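Local atomic coordinates of oxalate--CoA ligase (Arabidopsis thaliana, PDB entry 5IE2), a protein that belongs to the AMP-binding enzymes of the ANL clan and holds adenosine-5'-triphosphate in a pocket that draws on residues along much of its chain. Residues L309-M314 against T318-S323; G361-R366 against G402-V407. All coordinates share one frame; numbering follows the deposited sequence.

Contact 1: L309-M314 against T318-S323; sequences LEAYAM and THLMSS. With ATP (adenosine-5'-triphosphate), chain C; ACY (acetic acid), chain E.
Tyr312 faces both Met321 and Ser322 across the hairpin, a worked example of a classic beta bulge beside a ligand site. The Tyr312 carbonyl O accepts two bonds, from Met321 N at 2.9 Å and from Ser322 N at 3.2 Å, while Tyr312 N is bonded to Ser322 O. Beyond the bulge, Met314 and His319 exchange a reciprocal pair of backbone bonds.

With CG anti to the backbone N (chi1 163°), the tyrosine ring extends between ligand and serine. Tyr312 CB lies 3.4 Å from Ser322 OG, a hydroxyl that also stands near the ring plane beside CD2 and is hydrogen-bonded to Val337 O. Along the other ring edge, Tyr312 CD1 passes N7 of ATP at 3.8 Å and CE1 approaches the ribose C2'. Met321 CE covers one face, touching Tyr312 CZ at 3.3 Å and sitting almost over the centroid, 12° off the normal, in a CH-pi contact; SD follows obliquely. This same methyl packs against CG of Met314. At the tip, OH is hydrogen-bonded to Asp394.

One residue back, Ala311 O receives the adenine N6 at 2.9 Å, and Glu310 OE2, which also accepts from Leu292 N, takes a second bond from N6 at 3.1 Å. Two acceptors converging on one nitrogen imply that this strand reads the amino group as a donor, next to a ring covered on one face by Met321.

Contact 2: G361-R366 against G402-V407; sequences GEVCIR and GYLHLV. With ATP (adenosine-5'-triphosphate), chain C.
Val363 meets Leu404 and Leu406 through a single methyl, CG2, and the case illustrates how strands that are not neighbours can still share a core. The apolar contacts are few: Val363 CG2 stands 4.1 Å from Leu404 CD1, the two side chains reaching toward each other tip to tip, and 4.2 Å from Leu406 CD2. Since the nearest CA atoms, of Val363 and Leu406, are 8.8 Å apart, the side chains alone span the gap. Met345 on strand 344-348 packs against both Val363 and Leu404.

Contact with the ligand falls to the other branch of Leu406. Its CG points anti to the carbonyl carbon (chi1 -67°), and the fork beyond divides the work: CD2 leans on the valine, whereas Leu406 CD1 lies 3.6 Å from C2 of ATP, over the face of the adenine at its C2-N1 end.

Hydrogen bonding runs to third parties. The backbone of Val363 pairs with Thr392 and Asp394, the Thr392 hydroxyl adds a bond to Val363 O, and Leu404 O is bonded to Ser336 OG.

Strand 394-398 is the common partner, antiparallel to 361-366 on the one hand and to 404-409 on the other. Such apolar packing across a curled antiparallel sheet is consistent with the distorted beta-barrel subdomain of ANL enzymes, here contributing Leu406 to the adenine pocket.

In the fold
Read from the N terminus, the chain builds other sheets before laying down the parallel strands 256-259 and 284-287, then enters 308-314 and doubles back through a turn of four residues into 319-323; contact 1 closes this tight hairpin. Only later does contact 2 open, bridging 35 residues of helix, strands and loops between 361-366 and 402-407. The two are therefore in series, neither enclosing nor crossing the other, yet their centres lie 11 Å apart. Side chains join them: Tyr312 CD1 packs 3.6 Å from Leu406 CD1, and Met321 SD reaches Ile365 CD1. A five-stranded mixed sheet is thereby tied to the curled antiparallel sheet that follows, and both contacts border ATP.

Contact 1: L309-M314 against T318-S323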
loop_
_atom_site.group_PDB
_atom_site.type_symbol
_atom_site.label_atom_id
_atom_site.label_comp_id
_atom_site.label_asym_id
_atom_site.label_seq_id
_atom_site.Cartn_x
_atom_site.Cartn_y
_atom_site.Cartn_z
ATOM N N LEU A 309 2.728 -6.567 13.534
ATOM C CA LEU A 309 1.402 -7.055 13.113
ATOM C C LEU A 309 1.327 -7.055 11.595
ATOM O O LEU A 309 1.408 -5.991 10.952
ATOM C CB LEU A 309 0.304 -6.157 13.689
ATOM C CG LEU A 309 0.457 -5.849 15.192
ATOM C CD1 LEU A 309 -0.684 -4.897 15.644
ATOM C CD2 LEU A 309 0.423 -7.191 16.018
ATOM N N GLU A 310 1.172 -8.246 11.031
ATOM C CA GLU A 310 1.048 -8.380 9.591
ATOM C C GLU A 310 -0.406 -8.311 9.133
ATOM O O GLU A 310 -1.307 -8.877 9.774
ATOM C CB GLU A 310 1.652 -9.725 9.144
ATOM C CG GLU A 310 1.818 -9.776 7.628
ATOM C CD GLU A 310 2.436 -11.055 7.094
ATOM O OE1 GLU A 310 2.615 -12.032 7.856
ATOM O OE2 GLU A 310 2.729 -11.075 5.870
ATOM N N ALA A 311 -0.618 -7.582 8.051
ATOM C CA ALA A 311 -1.952 -7.439 7.463
ATOM C C ALA A 311 -1.908 -7.909 5.999
ATOM O O ALA A 311 -0.831 -7.986 5.409
ATOM C CB ALA A 311 -2.416 -5.987 7.508
ATOM N N TYR A 312 -3.088 -8.140 5.427
ATOM C CA TYR A 312 -3.281 -8.552 4.034
ATOM C C TYR A 312 -4.225 -7.536 3.374
ATOM O O TYR A 312 -5.231 -7.153 3.965
ATOM C CB TYR A 312 -3.855 -9.970 4.024
ATOM C CG TYR A 312 -4.520 -10.482 2.745
ATOM C CD1 TYR A 312 -3.831 -10.503 1.528
ATOM C CD2 TYR A 312 -5.769 -11.079 2.810
ATOM C CE1 TYR A 312 -4.427 -11.063 0.342
ATOM C CE2 TYR A 312 -6.355 -11.649 1.674
ATOM C CZ TYR A 312 -5.699 -11.618 0.457
ATOM O OH TYR A 312 -6.319 -12.156 -0.644
ATOM N N ALA A 313 -3.841 -7.046 2.201
ATOM C CA ALA A 313 -4.549 -5.922 1.585
ATOM C C ALA A 313 -4.417 -5.919 0.074
ATOM O O ALA A 313 -3.538 -6.546 -0.442
ATOM C CB ALA A 313 -4.015 -4.578 2.133
ATOM N N MET A 314 -5.321 -5.229 -0.624
ATOM C CA MET A 314 -5.184 -5.121 -2.078
ATOM C C MET A 314 -5.935 -3.899 -2.562
ATOM O O MET A 314 -6.826 -3.373 -1.884
ATOM C CB MET A 314 -5.687 -6.417 -2.765
ATOM C CG MET A 314 -7.220 -6.625 -2.704
ATOM S SD MET A 314 -7.628 -8.316 -3.247
ATOM C CE MET A 314 -6.847 -8.476 -4.866
ATOM N N THR A 318 -9.758 -1.492 -1.346
ATOM C CA THR A 318 -9.352 -0.191 -0.744
ATOM C C THR A 318 -8.346 -0.506 0.417
ATOM O O THR A 318 -8.474 -0.019 1.538
ATOM C CB THR A 318 -10.591 0.651 -0.262
ATOM O OG1 THR A 318 -11.524 0.651 -1.342
ATOM C CG2 THR A 318 -10.212 2.136 0.003
ATOM N N HIS A 319 -7.363 -1.323 0.089
ATOM C CA HIS A 319 -6.313 -1.760 1.029
ATOM C C HIS A 319 -6.836 -2.888 1.968
ATOM O O HIS A 319 -7.039 -4.018 1.518
ATOM C CB HIS A 319 -5.722 -0.539 1.817
ATOM C CG HIS A 319 -4.450 -0.866 2.561
ATOM N ND1 HIS A 319 -3.367 -1.486 1.967
ATOM C CD2 HIS A 319 -4.114 -0.691 3.874
ATOM C CE1 HIS A 319 -2.421 -1.681 2.883
ATOM N NE2 HIS A 319 -2.848 -1.211 4.046
ATOM N N LEU A 320 -7.033 -2.608 3.256
ATOM C CA LEU A 320 -7.110 -3.660 4.275
ATOM C C LEU A 320 -8.237 -4.718 4.051
ATOM O O LEU A 320 -9.431 -4.360 3.875
ATOM C CB LEU A 320 -7.325 -2.993 5.647
ATOM C CG LEU A 320 -7.482 -3.978 6.823
ATOM C CD1 LEU A 320 -6.190 -4.690 7.058
ATOM C CD2 LEU A 320 -7.910 -3.155 8.065
ATOM N N MET A 321 -7.843 -5.987 4.098
ATOM C CA MET A 321 -8.788 -7.097 4.182
ATOM C C MET A 321 -8.695 -7.787 5.564
ATOM O O MET A 321 -9.712 -7.926 6.275
ATOM C CB MET A 321 -8.515 -8.119 3.064
ATOM C CG MET A 321 -8.912 -7.530 1.679
ATOM S SD MET A 321 -8.501 -8.698 0.350
ATOM C CE MET A 321 -6.693 -8.461 0.249
ATOM N N SER A 322 -7.482 -8.203 5.940
ATOM C CA SER A 322 -7.338 -8.881 7.233
ATOM C C SER A 322 -6.106 -8.381 7.966
ATOM O O SER A 322 -5.140 -7.891 7.359
ATOM C CB SER A 322 -7.258 -10.444 7.088
ATOM O OG SER A 322 -6.019 -10.857 6.484
ATOM N N SER A 323 -6.124 -8.542 9.275
ATOM C CA SER A 323 -4.924 -8.213 10.056
ATOM C C SER A 323 -4.788 -9.026 11.324
ATOM O O SER A 323 -5.781 -9.401 11.947
ATOM C CB SER A 323 -4.938 -6.734 10.452
ATOM O OG SER A 323 -3.702 -6.391 11.087
HETATM P PG ATP C . -1.900 -7.023 -10.057
HETATM O O1G ATP C . -1.508 -8.472 -10.347
HETATM O O2G ATP C . -1.757 -6.127 -11.236
HETATM O O3G ATP C . -3.294 -6.939 -9.439
HETATM P PB ATP C . -0.908 -6.767 -7.358
HETATM O O1B ATP C . 0.488 -6.792 -6.774
HETATM O O2B ATP C . -1.834 -7.915 -7.176
HETATM O O3B ATP C . -0.859 -6.410 -8.959
HETATM P PA ATP C . -1.796 -4.891 -5.256
HETATM O O1A ATP C . -3.281 -4.596 -5.095
HETATM O O2A ATP C . -0.806 -3.811 -5.060
HETATM O O3A ATP C . -1.591 -5.401 -6.773
HETATM O "O5'" ATP C . -1.439 -6.185 -4.383
HETATM C "C5'" ATP C . -2.417 -6.987 -3.676
HETATM C "C4'" ATP C . -1.828 -8.407 -3.592
HETATM O "O4'" ATP C . -0.689 -8.390 -2.710
HETATM C "C3'" ATP C . -2.744 -9.369 -2.902
HETATM O "O3'" ATP C . -3.713 -9.859 -3.826
HETATM C "C2'" ATP C . -1.802 -10.455 -2.427
HETATM O "O2'" ATP C . -1.408 -11.259 -3.551
HETATM C "C1'" ATP C . -0.592 -9.644 -2.061
HETATM N N9 ATP C . -0.500 -9.383 -0.605
HETATM C C8 ATP C . -0.931 -8.316 0.082
HETATM N N7 ATP C . -0.616 -8.473 1.404
HETATM C C5 ATP C . 0.051 -9.668 1.516
HETATM C C6 ATP C . 0.679 -10.426 2.623
HETATM N N6 ATP C . 0.701 -9.898 3.891
HETATM N N1 ATP C . 1.263 -11.603 2.299
HETATM C C2 ATP C . 1.276 -12.087 1.035
HETATM N N3 ATP C . 0.716 -11.453 -0.027
HETATM C C4 ATP C . 0.114 -10.249 0.193
HETATM C C ACY E . -1.822 -3.301 -0.377
HETATM O O ACY E . -1.020 -3.220 0.624
HETATM O OXT ACY E . -2.997 -2.828 -0.390
HETATM C CH3 ACY E . -1.363 -4.052 -1.599
#

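Contact 2: G361-R366 against G402-V407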
loop_
_atom_site.group_PDB
_atom_site.type_symbol
_atom_site.label_atom_id
_atom_site.label_comp_id
_atom_site.label_asym_id
_atom_site.label_seq_id
_atom_site.Cartn_x
_atom_site.Cartn_y
_atom_site.Cartn_z
ATOM N N GLY A 361 -8.140 -22.844 -0.579
ATOM C CA GLY A 361 -9.027 -22.409 -1.647
ATOM C C GLY A 361 -8.785 -20.933 -1.928
ATOM O O GLY A 361 -7.861 -20.303 -1.370
ATOM N N GLU A 362 -9.601 -20.346 -2.797
ATOM C CA GLU A 362 -9.395 -18.954 -3.129
ATOM C C GLU A 362 -10.039 -18.057 -2.071
ATOM O O GLU A 362 -11.189 -18.282 -1.685
ATOM C CB GLU A 362 -9.976 -18.629 -4.520
ATOM C CG GLU A 362 -9.722 -17.163 -4.961
ATOM C CD GLU A 362 -10.245 -16.904 -6.367
ATOM O OE1 GLU A 362 -11.033 -17.751 -6.903
ATOM O OE2 GLU A 362 -9.878 -15.867 -6.940
ATOM N N VAL A 363 -9.314 -17.035 -1.649
ATOM C CA VAL A 363 -9.878 -16.065 -0.719
ATOM C C VAL A 363 -10.874 -15.182 -1.473
ATOM O O VAL A 363 -10.505 -14.611 -2.509
ATOM C CB VAL A 363 -8.755 -15.189 -0.101
ATOM C CG1 VAL A 363 -9.352 -14.223 0.905
ATOM C CG2 VAL A 363 -7.699 -16.086 0.558
ATOM N N CYS A 364 -12.122 -15.092 -0.984
ATOM C CA CYS A 364 -13.136 -14.170 -1.534
ATOM C C CYS A 364 -13.610 -13.231 -0.424
ATOM O O CYS A 364 -13.716 -13.657 0.726
ATOM C CB CYS A 364 -14.356 -14.936 -2.092
ATOM S SG CYS A 364 -13.770 -16.126 -3.377
ATOM N N ILE A 365 -13.902 -11.987 -0.789
ATOM C CA ILE A 365 -14.282 -10.980 0.197
ATOM C C ILE A 365 -15.587 -10.299 -0.185
ATOM O O ILE A 365 -15.990 -10.280 -1.342
ATOM C CB ILE A 365 -13.188 -9.898 0.359
ATOM C CG1 ILE A 365 -12.992 -9.120 -0.949
ATOM C CG2 ILE A 365 -11.874 -10.624 0.765
ATOM C CD1 ILE A 365 -11.871 -7.976 -0.837
ATOM N N ARG A 366 -16.222 -9.711 0.818
ATOM C CA ARG A 366 -17.411 -8.942 0.548
ATOM C C ARG A 366 -17.554 -7.872 1.579
ATOM O O ARG A 366 -17.607 -8.169 2.779
ATOM C CB ARG A 366 -18.633 -9.838 0.558
ATOM C CG ARG A 366 -19.907 -8.983 0.395
ATOM C CD ARG A 366 -20.945 -9.643 1.370
ATOM N NE ARG A 366 -21.816 -10.370 0.578
ATOM C CZ ARG A 366 -22.806 -11.233 0.888
ATOM N NH1 ARG A 366 -23.152 -11.710 2.102
ATOM N NH2 ARG A 366 -23.457 -11.655 -0.173
ATOM N N GLY A 402 -9.526 -18.949 13.119
ATOM C CA GLY A 402 -10.029 -17.994 12.149
ATOM C C GLY A 402 -8.953 -17.068 11.606
ATOM O O GLY A 402 -9.261 -16.018 11.015
ATOM N N TYR A 403 -7.683 -17.437 11.802
ATOM C CA TYR A 403 -6.585 -16.651 11.231
ATOM C C TYR A 403 -6.273 -17.137 9.812
ATOM O O TYR A 403 -6.188 -18.328 9.586
ATOM C CB TYR A 403 -5.304 -16.771 12.085
ATOM C CG TYR A 403 -5.294 -15.941 13.331
ATOM C CD1 TYR A 403 -4.271 -15.004 13.545
ATOM C CD2 TYR A 403 -6.275 -16.101 14.311
ATOM C CE1 TYR A 403 -4.233 -14.208 14.700
ATOM C CE2 TYR A 403 -6.241 -15.312 15.487
ATOM C CZ TYR A 403 -5.210 -14.400 15.679
ATOM O OH TYR A 403 -5.185 -13.607 16.828
ATOM N N LEU A 404 -6.077 -16.208 8.875
ATOM C CA LEU A 404 -5.808 -16.551 7.493
ATOM C C LEU A 404 -4.303 -16.765 7.287
ATOM O O LEU A 404 -3.482 -15.992 7.762
ATOM C CB LEU A 404 -6.352 -15.445 6.563
ATOM C CG LEU A 404 -6.050 -15.471 5.065
ATOM C CD1 LEU A 404 -6.667 -16.721 4.446
ATOM C CD2 LEU A 404 -6.595 -14.201 4.401
ATOM N N HIS A 405 -3.989 -17.817 6.537
ATOM C CA HIS A 405 -2.643 -18.125 6.110
ATOM C C HIS A 405 -2.611 -18.152 4.604
ATOM O O HIS A 405 -3.306 -18.969 4.010
ATOM C CB HIS A 405 -2.189 -19.497 6.631
ATOM C CG HIS A 405 -2.214 -19.612 8.122
ATOM N ND1 HIS A 405 -1.060 -19.593 8.885
ATOM C CD2 HIS A 405 -3.246 -19.730 8.993
ATOM C CE1 HIS A 405 -1.386 -19.677 10.166
ATOM N NE2 HIS A 405 -2.704 -19.786 10.255
ATOM N N LEU A 406 -1.812 -17.286 3.988
ATOM C CA LEU A 406 -1.731 -17.250 2.517
ATOM C C LEU A 406 -0.723 -18.238 1.949
ATOM O O LEU A 406 0.375 -18.431 2.483
ATOM C CB LEU A 406 -1.379 -15.840 2.060
ATOM C CG LEU A 406 -2.486 -14.833 2.354
ATOM C CD1 LEU A 406 -1.871 -13.430 2.159
ATOM C CD2 LEU A 406 -3.726 -15.017 1.503
ATOM N N VAL A 407 -1.092 -18.881 0.854
ATOM C CA VAL A 407 -0.228 -19.853 0.195
ATOM C C VAL A 407 0.398 -19.171 -1.011
ATOM O O VAL A 407 1.577 -19.396 -1.333
ATOM C CB VAL A 407 -1.043 -21.130 -0.223
ATOM C CG1 VAL A 407 -0.187 -22.121 -0.957
ATOM C CG2 VAL A 407 -1.632 -21.768 1.001
HETATM P PG ATP C . -1.900 -7.023 -10.057
HETATM O O1G ATP C . -1.508 -8.472 -10.347
HETATM O O2G ATP C . -1.757 -6.127 -11.236
HETATM O O3G ATP C . -3.294 -6.939 -9.439
HETATM P PB ATP C . -0.908 -6.767 -7.358
HETATM O O1B ATP C . 0.488 -6.792 -6.774
HETATM O O2B ATP C . -1.834 -7.915 -7.176
HETATM O O3B ATP C . -0.859 -6.410 -8.959
HETATM P PA ATP C . -1.796 -4.891 -5.256
HETATM O O1A ATP C . -3.281 -4.596 -5.095
HETATM O O2A ATP C . -0.806 -3.811 -5.060
HETATM O O3A ATP C . -1.591 -5.401 -6.773
HETATM O "O5'" ATP C . -1.439 -6.185 -4.383
HETATM C "C5'" ATP C . -2.417 -6.987 -3.676
HETATM C "C4'" ATP C . -1.828 -8.407 -3.592
HETATM O "O4'" ATP C . -0.689 -8.390 -2.710
HETATM C "C3'" ATP C . -2.744 -9.369 -2.902
HETATM O "O3'" ATP C . -3.713 -9.859 -3.826
HETATM C "C2'" ATP C . -1.802 -10.455 -2.427
HETATM O "O2'" ATP C . -1.408 -11.259 -3.551
HETATM C "C1'" ATP C . -0.592 -9.644 -2.061
HETATM N N9 ATP C . -0.500 -9.383 -0.605
HETATM C C8 ATP C . -0.931 -8.316 0.082
HETATM N N7 ATP C . -0.616 -8.473 1.404
HETATM C C5 ATP C . 0.051 -9.668 1.516
HETATM C C6 ATP C . 0.679 -10.426 2.623
HETATM N N6 ATP C . 0.701 -9.898 3.891
HETATM N N1 ATP C . 1.263 -11.603 2.299
HETATM C C2 ATP C . 1.276 -12.087 1.035
HETATM N N3 ATP C . 0.716 -11.453 -0.027
HETATM C C4 ATP C . 0.114 -10.249 0.193
#